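Local coordinates for MgGH51 (Meripilus giganteus, PDB 6ZQ0), which hydrolyses terminal non-reducing alpha-L-arabinofuranosyl residues, probably from arabinose-bearing plant polysaccharides, as a family GH51 alpha-L-arabinofuranosidase, at residues Gly230-Gly235 and Gly259-Val264. Residues are numbered along the deposited sequence; the frame is centred on the assembly and turned at random.
Sequences GNNLEG and GDWGYV. With LXE ([(1~{S},2~{S},3~{S},4~{S})-2-(hydroxymethyl)-3,4-bis(oxidanyl)cyclopentyl]azanium), chain G.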
ATOM      1  N   GLY A 230      -6.799   8.165   0.656  1.00 17.23           N
ATOM      2  CA  GLY A 230      -5.540   8.810   0.947  1.00 17.24           C
ATOM      3  C   GLY A 230      -5.313  10.089   0.145  1.00 17.05           C
ATOM      4  O   GLY A 230      -5.903  10.302  -0.938  1.00 17.18           O
ATOM      5  N   ASN A 231      -4.396  10.908   0.619  1.00 16.82           N
ATOM      6  CA  ASN A 231      -4.035  12.168  -0.061  1.00 16.75           C
ATOM      7  C   ASN A 231      -3.627  11.941  -1.513  1.00 16.35           C
ATOM      8  O   ASN A 231      -3.987  12.762  -2.331  1.00 15.92           O
ATOM      9  CB  ASN A 231      -2.930  12.887   0.676  1.00 16.11           C
ATOM     10  CG  ASN A 231      -3.385  13.556   1.947  1.00 19.34           C
ATOM     11  OD1 ASN A 231      -4.479  13.318   2.450  1.00 18.67           O
ATOM     12  ND2 ASN A 231      -2.505  14.396   2.450  1.00 19.09           N
ATOM     13  N   ASN A 232      -2.989  10.812  -1.824  1.00 15.74           N
ATOM     14  CA  ASN A 232      -2.505  10.538  -3.201  1.00 15.14           C
ATOM     15  C   ASN A 232      -3.657  10.433  -4.208  1.00 16.54           C
ATOM     16  O   ASN A 232      -3.404  10.503  -5.453  1.00 16.77           O
ATOM     17  CB  ASN A 232      -1.597   9.324  -3.260  1.00 15.27           C
ATOM     18  CG  ASN A 232      -0.596   9.427  -4.388  1.00 16.07           C
ATOM     19  OD1 ASN A 232       0.136  10.419  -4.439  1.00 17.70           O
ATOM     20  ND2 ASN A 232      -0.532   8.434  -5.287  1.00 15.96           N
ATOM     21  N   LEU A 233      -4.901  10.304  -3.743  1.00 15.88           N
ATOM     22  CA  LEU A 233      -6.085  10.319  -4.639  1.00 15.82           C
ATOM     23  C   LEU A 233      -6.291  11.750  -5.141  1.00 16.00           C
ATOM     24  O   LEU A 233      -6.701  11.945  -6.303  1.00 16.20           O
ATOM     25  CB  LEU A 233      -7.301   9.885  -3.839  1.00 16.15           C
ATOM     26  CG  LEU A 233      -8.642  10.036  -4.530  1.00 16.07           C
ATOM     27  CD1 LEU A 233      -8.800   8.984  -5.635  1.00 17.41           C
ATOM     28  CD2 LEU A 233      -9.739   9.971  -3.473  1.00 18.32           C
ATOM     29  N   GLU A 234      -6.028  12.704  -4.273  1.00 16.85           N
ATOM     30  CA  GLU A 234      -6.615  14.055  -4.407  1.00 16.53           C
ATOM     31  C   GLU A 234      -5.892  14.904  -5.451  1.00 17.97           C
ATOM     32  O   GLU A 234      -6.553  15.719  -6.064  1.00 17.88           O
ATOM     33  CB  GLU A 234      -6.652  14.763  -3.074  1.00 17.57           C
ATOM     34  CG  GLU A 234      -7.691  14.115  -2.207  1.00 18.33           C
ATOM     35  CD  GLU A 234      -7.779  14.696  -0.821  1.00 18.15           C
ATOM     36  OE1 GLU A 234      -8.711  15.447  -0.568  1.00 19.86           O
ATOM     37  OE2 GLU A 234      -6.961  14.294   0.016  1.00 22.02           O
ATOM     38  N   GLY A 235      -4.587  14.786  -5.589  1.00 15.39           N
ATOM     39  CA  GLY A 235      -3.821  15.762  -6.361  1.00 15.81           C
ATOM     40  C   GLY A 235      -3.632  17.061  -5.621  1.00 17.36           C
ATOM     41  O   GLY A 235      -4.276  17.263  -4.578  1.00 15.92           O
ATOM     42  N   GLY A 259       2.445  12.951  -7.768  1.00 17.59           N
ATOM     43  CA  GLY A 259       1.647  12.500  -6.630  1.00 18.08           C
ATOM     44  C   GLY A 259       1.632  13.565  -5.563  1.00 18.56           C
ATOM     45  O   GLY A 259       2.211  14.652  -5.770  1.00 19.21           O
ATOM     46  N   ASP A 260       1.143  13.202  -4.396  1.00 17.20           N
ATOM     47  CA  ASP A 260       0.880  14.159  -3.293  1.00 18.48           C
ATOM     48  C   ASP A 260       1.941  14.020  -2.209  1.00 17.75           C
ATOM     49  O   ASP A 260       1.751  14.614  -1.103  1.00 18.94           O
ATOM     50  CB  ASP A 260      -0.580  13.974  -2.908  1.00 19.57           C
ATOM     51  CG  ASP A 260      -1.390  14.394  -4.120  1.00 21.33           C
ATOM     52  OD1 ASP A 260      -1.163  15.566  -4.598  1.00 21.11           O
ATOM     53  OD2 ASP A 260      -2.132  13.526  -4.687  1.00 20.52           O
ATOM     54  N   TRP A 261       3.065  13.370  -2.509  1.00 17.55           N
ATOM     55  CA  TRP A 261       4.120  13.120  -1.495  1.00 17.44           C
ATOM     56  C   TRP A 261       5.506  13.470  -2.019  1.00 16.70           C
ATOM     57  O   TRP A 261       6.514  12.941  -1.449  1.00 17.39           O
ATOM     58  CB  TRP A 261       4.006  11.686  -0.975  1.00 18.25           C
ATOM     59  CG  TRP A 261       2.702  11.457  -0.284  1.00 16.82           C
ATOM     60  CD1 TRP A 261       1.629  10.729  -0.723  1.00 16.56           C
ATOM     61  CD2 TRP A 261       2.325  12.005   0.990  1.00 17.61           C
ATOM     62  NE1 TRP A 261       0.638  10.746   0.233  1.00 17.73           N
ATOM     63  CE2 TRP A 261       1.028  11.549   1.275  1.00 17.43           C
ATOM     64  CE3 TRP A 261       2.978  12.803   1.938  1.00 18.25           C
ATOM     65  CZ2 TRP A 261       0.372  11.850   2.470  1.00 17.37           C
ATOM     66  CZ3 TRP A 261       2.337  13.102   3.117  1.00 18.91           C
ATOM     67  CH2 TRP A 261       1.048  12.618   3.385  1.00 18.28           C
ATOM     68  N   GLY A 262       5.563  14.355  -3.018  1.00 16.86           N
ATOM     69  CA  GLY A 262       6.827  14.981  -3.468  1.00 17.92           C
ATOM     70  C   GLY A 262       7.453  14.246  -4.636  1.00 20.44           C
ATOM     71  O   GLY A 262       8.568  14.628  -5.080  1.00 24.01           O
ATOM     72  N   TYR A 263       6.848  13.160  -5.111  1.00 18.26           N
ATOM     73  CA  TYR A 263       7.453  12.418  -6.234  1.00 17.78           C
ATOM     74  C   TYR A 263       6.424  12.094  -7.304  1.00 16.64           C
ATOM     75  O   TYR A 263       5.222  11.991  -7.065  1.00 17.31           O
ATOM     76  CB  TYR A 263       8.176  11.145  -5.768  1.00 17.49           C
ATOM     77  CG  TYR A 263       7.347  10.200  -4.940  1.00 15.73           C
ATOM     78  CD1 TYR A 263       7.300  10.332  -3.569  1.00 16.34           C
ATOM     79  CD2 TYR A 263       6.689   9.124  -5.516  1.00 15.97           C
ATOM     80  CE1 TYR A 263       6.574   9.429  -2.793  1.00 15.94           C
ATOM     81  CE2 TYR A 263       5.948   8.226  -4.749  1.00 15.45           C
ATOM     82  CZ  TYR A 263       5.902   8.372  -3.386  1.00 15.48           C
ATOM     83  OH  TYR A 263       5.196   7.473  -2.612  1.00 15.36           O
ATOM     84  N   VAL A 264       6.973  11.846  -8.481  1.00 16.30           N
ATOM     85  CA  VAL A 264       6.203  11.373  -9.665  1.00 16.54           C
ATOM     86  C   VAL A 264       5.774   9.921  -9.441  1.00 16.60           C
ATOM     87  O   VAL A 264       6.566   9.082  -9.000  1.00 16.12           O
ATOM     88  CB  VAL A 264       7.025  11.528 -10.952  1.00 17.24           C
ATOM     89  CG1 VAL A 264       6.292  10.870 -12.103  1.00 15.73           C
ATOM     90  CG2 VAL A 264       7.287  12.983 -11.282  1.00 17.82           C
TER
HETATM   91  C1' LXE G 711      -4.447  10.770   6.223  1.00 27.95           C
HETATM   92  C2' LXE G 711      -4.376  10.896   4.721  1.00 28.97           C
HETATM   93  O2' LXE G 711      -5.531  10.472   3.986  1.00 28.22           O
HETATM   94  C3' LXE G 711      -3.167  10.056   4.324  1.00 26.77           C
HETATM   95  O3' LXE G 711      -2.765  10.349   2.957  1.00 19.33           O
HETATM   96  C4' LXE G 711      -2.152  10.344   5.441  1.00 27.96           C
HETATM   97  C5' LXE G 711      -1.133   9.244   5.826  1.00 31.02           C
HETATM   98  O5' LXE G 711      -1.739   7.993   6.173  1.00 29.73           O
HETATM   99  C6' LXE G 711      -3.025  10.718   6.653  1.00 30.39           C
HETATM  100  N1' LXE G 711      -2.724  12.016   7.261  1.00 36.56           N
HETATM  101  O   HOH W   1      -0.019  15.141   1.063  1.00 21.47           O
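Asp260 reaches across to the short helical turn 231-234, which follows strand 224-227 of the catalytic (beta/alpha)8 barrel of this clan GH-A enzyme and borders the active-site pocket. Its CB packs on the backbone of Asn231, 3.7 Å from Asn231 O; CG faces both that oxygen and Gly235 N. OD1 lies against Gly235 CA and C, and OD2 accepts a bent bond from Gly235 N at 2.9 Å, met from 42° above the carboxylate plane. OD2 also nears Asn231 O, an acceptor that cannot bond to it; the salt bridge from Arg257 to OD2 probably offsets this. With alanine in place of Asp260, Gly235 N and Arg257 are likely to lose their carboxylate partner, and a gap would open beside the turn. In return, Asn232 OD1 takes Asp260 N at 3.0 Å, the donor almost in line with the carbonyl bond; CG anti to the backbone N (chi1 -151°) swings the amide to the loop, where Asn265 holds ND2. The Asn231 amide lies nearly parallel to the indole, ND2 nearest Trp261 CZ2, and water 1 bridges ND2 to Asp260 O. A hydrogen bond from Trp261 NE1 to Glu23, itself bonded to the ligand, helps fix the indole's rotation. The aminocyclopentitol LXE sets O3' at the indole edge, where it accepts Asn231 N at 2.9 Å, almost straight (170°).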